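Local coordinates for protein (5-formylfuran-3-yl)methyl phosphate transaminase (Methanococcus jannaschii, PDB 2Z61) that catalyses the pyridoxal-phosphate-dependent transfer of an amino group from alanine to a furancarboxaldehyde phosphate, yielding the precursor of the furan moiety of methanofuran, at residues I240-A243 against I244-L247; A255-I258 against S259-A263; N276-I279 against K280-R284; K291-D295 against F296-V300. All coordinates share one frame; numbering follows the deposited sequence.

Contact 1 (I240-A243 against I244-L247); sequences IIEA and ILKL
Ile240 and Ile244, one helical turn apart, meet through the CG2 branch of the first and the CD1 end of the second at 4.1 Å, a light apolar touch between two side chains that cross at a slant. Ile244 lies closer to the backbone behind it: its CG1 is 3.4 Å from Ile240 O, brought there by a first torsion that sets CG1 beside its own N (chi1 -70°). Ile244 N donates to Ile240 O at 3.0 Å, and Leu245 N bonds likewise to Ile241 O. The next two bonds, Lys246 N to Glu242 O and Leu247 N to Ala243 O, are weak. Exposed Glu242 runs alongside buried Leu245, its OE2 3.9 Å from Leu245 CD2 and in a long, weak ion pair with Arg66. Lys246 passes its CG over Glu242 O at 3.4 Å before its amino group bonds Phe9 O of the second subunit. With Ile244 cut back to alanine, Ile240 CG2 would probably lose its neighbour and a gap open toward Ile93 and Phe104. Helix 238-251 thus rests Ile241, Ile244 and Leu245 on Ile93 of strand 92-95 and Ala243, Ile244 and Leu247 on helix 98-109, while Ala243 and Leu247 also pack on Leu6 of the second subunit.

Contact 2 (A255-I258 against S259-A263); sequences APTI and SQYAA
Gln260 folds back past the start of its helix to meet Ala255, five residues earlier. Its CB lies 3.7 Å from Thr257 O. The first torsion places CG beside the backbone N (chi1 -70°), against Pro256 O at 3.6 Å, and the chain then runs extended, carrying the amide toward the loop that precedes the helix. There NE2 donates to Ala255 O at 3.0 Å. The bond is bent, 145° at the hydrogen, and the donor stands above the carbonyl plane, 46° out of it. The same nitrogen also bonds Thr63 OG1, and OE1 accepts from Ile68 N, so both ends of this buried amide are held and its rotation is fixed. The backbone of Gln260 contributes as well: Gln260 N lies 3.2 Å from Pro256 O, with an almost straight bond.

Two residues on, Ala262 N bonds Ile258 O at 3.0 Å, whereas the Tyr261 N bond to Thr257 O is weak. Thr257 and Tyr261 lie alongside each other, pointing the same way: Thr257 CG2 comes to the edge of the phenol ring in its plane, 3.9 Å from CE1, and Thr257 O approaches CD1 at the edge too. The hydroxyls reach neighbouring parts of the fold: Thr257 OG1 bonds His61 O and Ser259 OG bonds Trp229 O. Thr257 also makes backbone hydrogen bonds with the second subunit. Together this is the N-terminal first turn of helix 257-263, with a glutamine amide holding the entering loop and Pro256 at the N-cap.

Contact 3 (N276-I279 against K280-R284); sequences NSMI and KEFDR
Met278 and Phe282 form the packed side of this pair of helical turns. The Met278 CG methylene comes within 4.3 Å of Phe282 CE1, and the ring is drawn back over the preceding turn, its CD1 3.8 Å from Met278 O. That oxygen is obliquely placed to the ring, and Phe282 N donates to Met278 O at 3.0 Å, 167° at the hydrogen. Both side chains are buried: Met278 touches Phe41, which meets the Phe282 ring edge-to-face; the ring of Tyr307 also meets that of Phe282, and Tyr197 touches it.

Away from these rings the contact is looser. Lys280 is exposed; a bend at chi2 (58°) turns its chain back so that CD passes 3.2 Å from Asn276 O, the acceptor of its own N-H, while the amino end leads away from the earlier turn. Glu281 and Asp283 flank the packed side, touching Phe41 and Tyr197. Glu281 has its CG set anti to the backbone N (chi1 176°), and its OE1 makes a salt bridge with Arg284 NH1 at 2.6 Å. The end of Asp283 leads away from the earlier turn, and its OD1 pairs with Arg286. With Glu281 N bonded to Ser277 O and Asp283 N to Ile279 O, the backbone continues in regular i to i+4 fashion. The arrangement is that of an amphipathic segment of the long helix 269-295, with Met278 and Phe282 inward and charged residues at the flanks and on the exposed side.

Contact 4 (K291-D295 against F296-V300); sequences KYVKD and FGWEV
A Schellman motif closes the C-terminal end of helix 269-295, and Gly297 is the residue that leaves helical geometry, with a positive phi of 74°. Two bonds run back into the last turn from beyond the glycine and from the glycine itself: Trp298 N reaches Val293 O at 3.0 Å, nearly in line with the carbonyl, and Gly297 N makes a weak bond to Lys294 O. Phe296 N bonds Tyr292 O just before the chain turns.

Above this backbone, the Phe296 ring lies with one face toward Tyr292 O and takes the edge of the Tyr292 ring in an offset T-shaped pair, centroids 5.9 Å apart and planes at 68°. Tyr292 CD2 is the leading atom, 3.7 Å from Phe296 CZ, and Tyr292 CB makes an off-centre CH-pi contact to the Phe296 ring. The Phe296 first torsion, with CG beside the backbone N (chi1 -69°), swings the ring back over the last turn. A serine here would probably leave the edge of Tyr292 without its aromatic mate and open a gap beside Leu368 of the C-terminal helix, which Phe296 also touches. At the solvent side, Lys291 NZ bridges to Asp295 OD2 at 3.2 Å, on the anti lone pair.

Past the glycine, Val293 receives the returning chain. Its CG2 comes to the edge of the Trp298 ring, and CG1 packs against Trp298 CB at 3.6 Å while meeting Val300 CG1 tip to tip at 3.8 Å.

The four contacts follow one another along the chain without overlap, on three successive helices. Contact 1 lies on helix 238-251, contact 2 on helix 257-263, and contacts 3 and 4 share helix 269-295, the last at its C-terminal end. Contacts 1 and 2, with centres about 20 Å apart, both touch the second subunit and so belong to the dimer-facing part of the fold; contacts 3 and 4, about 21 Å apart between centres, touch no other chain. The widest separation, about 46 Å between centres, is from contact 1 to contact 4, on opposite sides of the chain's centre. The series therefore leads from the subunit interface beside strand 92-95 to the packing of helix 269-295 near the C-terminal helix 354-368.

Contact 1 (I240-A243 against I244-L247)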
loop_
_atom_site.group_PDB
_atom_site.type_symbol
_atom_site.label_atom_id
_atom_site.label_comp_id
_atom_site.label_asym_id
_atom_site.label_seq_id
_atom_site.Cartn_x
_atom_site.Cartn_y
_atom_site.Cartn_z
ATOM N N ILE A 240 12.506 3.275 -15.340
ATOM C CA ILE A 240 12.046 2.487 -14.213
ATOM C C ILE A 240 11.072 3.275 -13.334
ATOM O O ILE A 240 10.052 2.735 -12.891
ATOM C CB ILE A 240 13.243 1.979 -13.389
ATOM C CG1 ILE A 240 13.947 0.866 -14.171
ATOM C CG2 ILE A 240 12.779 1.478 -12.031
ATOM C CD1 ILE A 240 15.056 0.188 -13.418
ATOM N N ILE A 241 11.366 4.549 -13.098
ATOM C CA ILE A 241 10.495 5.377 -12.277
ATOM C C ILE A 241 9.132 5.545 -12.934
ATOM O O ILE A 241 8.104 5.517 -12.262
ATOM C CB ILE A 241 11.109 6.772 -12.020
ATOM C CG1 ILE A 241 12.252 6.660 -11.012
ATOM C CG2 ILE A 241 10.053 7.725 -11.496
ATOM C CD1 ILE A 241 11.834 6.112 -9.647
ATOM N N GLU A 242 9.126 5.705 -14.253
ATOM C CA GLU A 242 7.886 5.870 -14.998
ATOM C C GLU A 242 7.026 4.612 -14.872
ATOM O O GLU A 242 5.796 4.686 -14.814
ATOM C CB GLU A 242 8.200 6.133 -16.471
ATOM C CG GLU A 242 7.270 7.130 -17.142
ATOM C CD GLU A 242 7.342 8.514 -16.505
ATOM O OE1 GLU A 242 8.453 9.089 -16.449
ATOM O OE2 GLU A 242 6.287 9.027 -16.065
ATOM N N ALA A 243 7.682 3.456 -14.834
ATOM C CA ALA A 243 6.982 2.186 -14.725
ATOM C C ALA A 243 6.385 2.015 -13.328
ATOM O O ALA A 243 5.251 1.563 -13.180
ATOM C CB ALA A 243 7.937 1.037 -15.034
ATOM N N ILE A 244 7.161 2.370 -12.311
ATOM C CA ILE A 244 6.709 2.261 -10.933
ATOM C C ILE A 244 5.543 3.214 -10.691
ATOM O O ILE A 244 4.662 2.927 -9.889
ATOM C CB ILE A 244 7.879 2.540 -9.944
ATOM C CG1 ILE A 244 8.875 1.373 -10.008
ATOM C CG2 ILE A 244 7.358 2.712 -8.520
ATOM C CD1 ILE A 244 10.009 1.457 -9.025
ATOM N N LEU A 245 5.524 4.338 -11.401
ATOM C CA LEU A 245 4.446 5.309 -11.266
ATOM C C LEU A 245 3.105 4.708 -11.699
ATOM O O LEU A 245 2.085 4.907 -11.039
ATOM C CB LEU A 245 4.737 6.559 -12.100
ATOM C CG LEU A 245 3.703 7.690 -12.035
ATOM C CD1 LEU A 245 3.381 8.028 -10.579
ATOM C CD2 LEU A 245 4.252 8.916 -12.751
ATOM N N LYS A 246 3.112 3.984 -12.815
ATOM C CA LYS A 246 1.907 3.342 -13.319
ATOM C C LYS A 246 1.377 2.359 -12.288
ATOM O O LYS A 246 0.167 2.291 -12.052
ATOM C CB LYS A 246 2.202 2.616 -14.632
ATOM C CG LYS A 246 2.716 3.536 -15.732
ATOM C CD LYS A 246 3.376 2.759 -16.862
ATOM C CE LYS A 246 2.427 1.737 -17.464
ATOM N NZ LYS A 246 1.293 2.390 -18.174
ATOM N N LEU A 247 2.279 1.600 -11.672
ATOM C CA LEU A 247 1.877 0.641 -10.652
ATOM C C LEU A 247 1.276 1.388 -9.460
ATOM O O LEU A 247 0.243 0.988 -8.917
ATOM C CB LEU A 247 3.082 -0.180 -10.187
ATOM C CG LEU A 247 3.645 -1.197 -11.181
ATOM C CD1 LEU A 247 4.963 -1.728 -10.667
ATOM C CD2 LEU A 247 2.650 -2.336 -11.381
#

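Contact 2 (A255-I258 against S259-A263)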
loop_
_atom_site.group_PDB
_atom_site.type_symbol
_atom_site.label_atom_id
_atom_site.label_comp_id
_atom_site.label_asym_id
_atom_site.label_seq_id
_atom_site.Cartn_x
_atom_site.Cartn_y
_atom_site.Cartn_z
ATOM N N ALA A 255 1.043 8.047 -1.299
ATOM C CA ALA A 255 1.363 7.840 0.107
ATOM C C ALA A 255 0.462 8.713 0.977
ATOM O O ALA A 255 -0.004 9.765 0.544
ATOM C CB ALA A 255 2.827 8.177 0.376
ATOM N N PRO A 256 0.205 8.289 2.221
ATOM C CA PRO A 256 -0.661 9.097 3.085
ATOM C C PRO A 256 -0.254 10.574 3.140
ATOM O O PRO A 256 0.897 10.930 3.407
ATOM C CB PRO A 256 -0.593 8.374 4.440
ATOM C CG PRO A 256 0.602 7.472 4.331
ATOM C CD PRO A 256 0.651 7.062 2.899
ATOM N N THR A 257 -1.222 11.432 2.852
ATOM C CA THR A 257 -1.009 12.865 2.807
ATOM C C THR A 257 -0.365 13.512 4.033
ATOM O O THR A 257 0.536 14.340 3.901
ATOM C CB THR A 257 -2.330 13.561 2.500
ATOM O OG1 THR A 257 -2.869 12.994 1.301
ATOM C CG2 THR A 257 -2.132 15.063 2.301
ATOM N N ILE A 258 -0.823 13.137 5.217
ATOM C CA ILE A 258 -0.286 13.702 6.444
ATOM C C ILE A 258 1.186 13.358 6.638
ATOM O O ILE A 258 1.964 14.196 7.076
ATOM C CB ILE A 258 -1.085 13.211 7.672
ATOM C CG1 ILE A 258 -2.508 13.764 7.606
ATOM C CG2 ILE A 258 -0.423 13.666 8.958
ATOM C CD1 ILE A 258 -3.454 13.083 8.565
ATOM N N SER A 259 1.567 12.134 6.302
ATOM C CA SER A 259 2.958 11.729 6.465
ATOM C C SER A 259 3.876 12.546 5.561
ATOM O O SER A 259 4.908 13.048 6.000
ATOM C CB SER A 259 3.123 10.239 6.151
ATOM O OG SER A 259 2.367 9.442 7.044
ATOM N N GLN A 260 3.498 12.662 4.294
ATOM C CA GLN A 260 4.302 13.413 3.337
ATOM C C GLN A 260 4.664 14.792 3.882
ATOM O O GLN A 260 5.843 15.145 3.958
ATOM C CB GLN A 260 3.568 13.543 1.995
ATOM C CG GLN A 260 3.454 12.223 1.216
ATOM C CD GLN A 260 2.978 12.426 -0.208
ATOM O OE1 GLN A 260 3.674 13.031 -1.023
ATOM N NE2 GLN A 260 1.788 11.917 -0.516
ATOM N N TYR A 261 3.654 15.564 4.283
ATOM C CA TYR A 261 3.914 16.890 4.820
ATOM C C TYR A 261 4.714 16.845 6.107
ATOM O O TYR A 261 5.600 17.666 6.314
ATOM C CB TYR A 261 2.610 17.666 5.040
ATOM C CG TYR A 261 2.036 18.181 3.742
ATOM C CD1 TYR A 261 0.977 17.527 3.111
ATOM C CD2 TYR A 261 2.596 19.289 3.107
ATOM C CE1 TYR A 261 0.495 17.960 1.877
ATOM C CE2 TYR A 261 2.121 19.731 1.871
ATOM C CZ TYR A 261 1.075 19.062 1.263
ATOM O OH TYR A 261 0.636 19.474 0.024
ATOM N N ALA A 262 4.418 15.874 6.963
ATOM C CA ALA A 262 5.127 15.744 8.228
ATOM C C ALA A 262 6.605 15.405 8.012
ATOM O O ALA A 262 7.479 15.895 8.731
ATOM C CB ALA A 262 4.463 14.671 9.082
ATOM N N ALA A 263 6.881 14.571 7.018
ATOM C CA ALA A 263 8.246 14.145 6.721
ATOM C C ALA A 263 9.184 15.295 6.344
ATOM O O ALA A 263 10.401 15.181 6.504
ATOM C CB ALA A 263 8.233 13.096 5.605
#

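Contact 3 (N276-I279 against K280-R284)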
loop_
_atom_site.group_PDB
_atom_site.type_symbol
_atom_site.label_atom_id
_atom_site.label_comp_id
_atom_site.label_asym_id
_atom_site.label_seq_id
_atom_site.Cartn_x
_atom_site.Cartn_y
_atom_site.Cartn_z
ATOM N N ASN A 276 20.306 11.693 16.217
ATOM C CA ASN A 276 21.667 11.402 16.660
ATOM C C ASN A 276 21.657 10.866 18.087
ATOM O O ASN A 276 22.461 10.013 18.447
ATOM C CB ASN A 276 22.544 12.649 16.580
ATOM C CG ASN A 276 23.060 12.894 15.187
ATOM O OD1 ASN A 276 23.473 11.959 14.497
ATOM N ND2 ASN A 276 23.058 14.154 14.764
ATOM N N SER A 277 20.732 11.373 18.893
ATOM C CA SER A 277 20.585 10.932 20.271
ATOM C C SER A 277 20.113 9.478 20.240
ATOM O O SER A 277 20.534 8.650 21.053
ATOM C CB SER A 277 19.550 11.808 20.982
ATOM O OG SER A 277 19.159 11.248 22.224
ATOM N N MET A 278 19.242 9.179 19.283
ATOM C CA MET A 278 18.703 7.834 19.127
ATOM C C MET A 278 19.820 6.890 18.689
ATOM O O MET A 278 19.967 5.796 19.230
ATOM C CB MET A 278 17.576 7.843 18.084
ATOM C CG MET A 278 16.612 6.661 18.161
ATOM S SD MET A 278 15.383 6.647 16.809
ATOM C CE MET A 278 14.238 7.948 17.349
ATOM N N ILE A 279 20.615 7.322 17.713
ATOM C CA ILE A 279 21.706 6.493 17.226
ATOM C C ILE A 279 22.682 6.151 18.351
ATOM O O ILE A 279 23.151 5.024 18.439
ATOM C CB ILE A 279 22.455 7.177 16.053
ATOM C CG1 ILE A 279 21.545 7.210 14.820
ATOM C CG2 ILE A 279 23.744 6.417 15.733
ATOM C CD1 ILE A 279 22.096 7.985 13.646
ATOM N N LYS A 280 22.977 7.116 19.216
ATOM C CA LYS A 280 23.887 6.873 20.335
ATOM C C LYS A 280 23.330 5.807 21.280
ATOM O O LYS A 280 24.048 4.904 21.701
ATOM C CB LYS A 280 24.129 8.165 21.124
ATOM C CG LYS A 280 25.390 8.925 20.746
ATOM C CD LYS A 280 25.422 9.304 19.279
ATOM C CE LYS A 280 26.661 10.134 18.968
ATOM N NZ LYS A 280 26.751 11.346 19.841
ATOM N N GLU A 281 22.049 5.915 21.616
ATOM C CA GLU A 281 21.425 4.949 22.510
ATOM C C GLU A 281 21.487 3.536 21.927
ATOM O O GLU A 281 21.814 2.586 22.636
ATOM C CB GLU A 281 19.967 5.345 22.786
ATOM C CG GLU A 281 19.202 4.329 23.628
ATOM C CD GLU A 281 19.750 4.186 25.041
ATOM O OE1 GLU A 281 20.985 4.218 25.228
ATOM O OE2 GLU A 281 18.935 4.028 25.968
ATOM N N PHE A 282 21.173 3.401 20.640
ATOM C CA PHE A 282 21.212 2.095 19.983
ATOM C C PHE A 282 22.613 1.493 20.074
ATOM O O PHE A 282 22.767 0.293 20.278
ATOM C CB PHE A 282 20.813 2.221 18.502
ATOM C CG PHE A 282 19.335 2.029 18.232
ATOM C CD1 PHE A 282 18.679 2.827 17.304
ATOM C CD2 PHE A 282 18.614 1.026 18.869
ATOM C CE1 PHE A 282 17.331 2.630 17.013
ATOM C CE2 PHE A 282 17.262 0.817 18.585
ATOM C CZ PHE A 282 16.622 1.623 17.655
ATOM N N ASP A 283 23.633 2.330 19.916
ATOM C CA ASP A 283 25.007 1.847 19.965
ATOM C C ASP A 283 25.381 1.378 21.370
ATOM O O ASP A 283 26.115 0.400 21.533
ATOM C CB ASP A 283 25.968 2.940 19.489
ATOM C CG ASP A 283 27.397 2.447 19.380
ATOM O OD1 ASP A 283 27.594 1.286 18.966
ATOM O OD2 ASP A 283 28.327 3.222 19.690
ATOM N N ARG A 284 24.873 2.071 22.386
ATOM C CA ARG A 284 25.157 1.679 23.760
ATOM C C ARG A 284 24.560 0.287 23.977
ATOM O O ARG A 284 25.167 -0.576 24.613
ATOM C CB ARG A 284 24.530 2.667 24.746
ATOM C CG ARG A 284 25.074 2.533 26.162
ATOM C CD ARG A 284 24.433 3.527 27.116
ATOM N NE ARG A 284 23.734 2.891 28.229
ATOM C CZ ARG A 284 22.435 3.042 28.471
ATOM N NH1 ARG A 284 21.697 3.809 27.683
ATOM N NH2 ARG A 284 21.873 2.421 29.500
#

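Contact 4 (K291-D295 against F296-V300)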
loop_
_atom_site.group_PDB
_atom_site.type_symbol
_atom_site.label_atom_id
_atom_site.label_comp_id
_atom_site.label_asym_id
_atom_site.label_seq_id
_atom_site.Cartn_x
_atom_site.Cartn_y
_atom_site.Cartn_z
ATOM N N LYS A 291 28.837 -7.720 24.389
ATOM C CA LYS A 291 29.629 -8.137 25.535
ATOM C C LYS A 291 29.164 -9.511 26.006
ATOM O O LYS A 291 29.983 -10.407 26.214
ATOM C CB LYS A 291 29.512 -7.116 26.676
ATOM C CG LYS A 291 30.379 -7.437 27.900
ATOM C CD LYS A 291 29.822 -8.618 28.697
ATOM C CE LYS A 291 30.825 -9.170 29.708
ATOM N NZ LYS A 291 31.829 -10.077 29.080
ATOM N N TYR A 292 27.851 -9.676 26.170
ATOM C CA TYR A 292 27.302 -10.954 26.622
ATOM C C TYR A 292 27.489 -12.065 25.598
ATOM O O TYR A 292 27.839 -13.189 25.953
ATOM C CB TYR A 292 25.814 -10.824 26.955
ATOM C CG TYR A 292 25.527 -10.214 28.311
ATOM C CD1 TYR A 292 25.870 -8.890 28.591
ATOM C CD2 TYR A 292 24.895 -10.956 29.311
ATOM C CE1 TYR A 292 25.589 -8.318 29.835
ATOM C CE2 TYR A 292 24.606 -10.395 30.557
ATOM C CZ TYR A 292 24.955 -9.079 30.810
ATOM O OH TYR A 292 24.661 -8.515 32.031
ATOM N N VAL A 293 27.247 -11.748 24.329
ATOM C CA VAL A 293 27.393 -12.727 23.262
ATOM C C VAL A 293 28.790 -13.348 23.269
ATOM O O VAL A 293 28.937 -14.558 23.118
ATOM C CB VAL A 293 27.110 -12.081 21.885
ATOM C CG1 VAL A 293 27.487 -13.032 20.758
ATOM C CG2 VAL A 293 25.636 -11.722 21.787
ATOM N N LYS A 294 29.812 -12.520 23.452
ATOM C CA LYS A 294 31.181 -13.023 23.476
ATOM C C LYS A 294 31.369 -13.827 24.757
ATOM O O LYS A 294 32.099 -14.817 24.789
ATOM C CB LYS A 294 32.177 -11.861 23.438
ATOM C CG LYS A 294 33.615 -12.293 23.215
ATOM C CD LYS A 294 34.568 -11.110 23.231
ATOM C CE LYS A 294 34.659 -10.486 24.620
ATOM N NZ LYS A 294 35.746 -9.467 24.703
ATOM N N ASP A 295 30.690 -13.387 25.809
ATOM C CA ASP A 295 30.745 -14.045 27.104
ATOM C C ASP A 295 30.077 -15.415 26.972
ATOM O O ASP A 295 30.568 -16.414 27.491
ATOM C CB ASP A 295 30.011 -13.184 28.131
ATOM C CG ASP A 295 30.225 -13.650 29.551
ATOM O OD1 ASP A 295 29.742 -14.747 29.896
ATOM O OD2 ASP A 295 30.877 -12.912 30.320
ATOM N N PHE A 296 28.957 -15.447 26.258
ATOM C CA PHE A 296 28.201 -16.673 26.031
ATOM C C PHE A 296 28.966 -17.644 25.137
ATOM O O PHE A 296 28.527 -18.771 24.912
ATOM C CB PHE A 296 26.855 -16.345 25.370
ATOM C CG PHE A 296 25.887 -15.612 26.262
ATOM C CD1 PHE A 296 24.952 -14.742 25.716
ATOM C CD2 PHE A 296 25.888 -15.812 27.643
ATOM C CE1 PHE A 296 24.032 -14.082 26.526
ATOM C CE2 PHE A 296 24.968 -15.154 28.463
ATOM C CZ PHE A 296 24.039 -14.289 27.902
ATOM N N GLY A 297 30.105 -17.201 24.620
ATOM C CA GLY A 297 30.884 -18.059 23.746
ATOM C C GLY A 297 30.259 -18.200 22.368
ATOM O O GLY A 297 30.594 -19.124 21.622
ATOM N N TRP A 298 29.345 -17.291 22.027
ATOM C CA TRP A 298 28.689 -17.319 20.720
ATOM C C TRP A 298 29.532 -16.603 19.670
ATOM O O TRP A 298 30.377 -15.772 20.002
ATOM C CB TRP A 298 27.307 -16.660 20.785
ATOM C CG TRP A 298 26.302 -17.401 21.609
ATOM C CD1 TRP A 298 26.354 -18.712 21.985
ATOM C CD2 TRP A 298 25.057 -16.890 22.100
ATOM N NE1 TRP A 298 25.216 -19.052 22.678
ATOM C CE2 TRP A 298 24.403 -17.953 22.764
ATOM C CE3 TRP A 298 24.429 -15.639 22.042
ATOM C CZ2 TRP A 298 23.149 -17.804 23.365
ATOM C CZ3 TRP A 298 23.181 -15.488 22.640
ATOM C CH2 TRP A 298 22.554 -16.567 23.295
ATOM N N GLU A 299 29.293 -16.920 18.400
ATOM C CA GLU A 299 30.041 -16.302 17.314
ATOM C C GLU A 299 29.230 -15.319 16.481
ATOM O O GLU A 299 28.085 -15.587 16.114
ATOM C CB GLU A 299 30.613 -17.371 16.381
ATOM C CG GLU A 299 31.877 -18.039 16.885
ATOM C CD GLU A 299 32.424 -19.041 15.893
ATOM O OE1 GLU A 299 32.602 -18.671 14.711
ATOM O OE2 GLU A 299 32.676 -20.198 16.290
ATOM N N VAL A 300 29.806 -14.154 16.223
ATOM C CA VAL A 300 29.171 -13.166 15.367
ATOM C C VAL A 300 30.333 -12.667 14.555
ATOM O O VAL A 300 31.472 -13.045 14.812
ATOM C CB VAL A 300 28.561 -11.963 16.135
ATOM C CG1 VAL A 300 27.388 -12.423 17.001
ATOM C CG2 VAL A 300 29.638 -11.261 16.956
#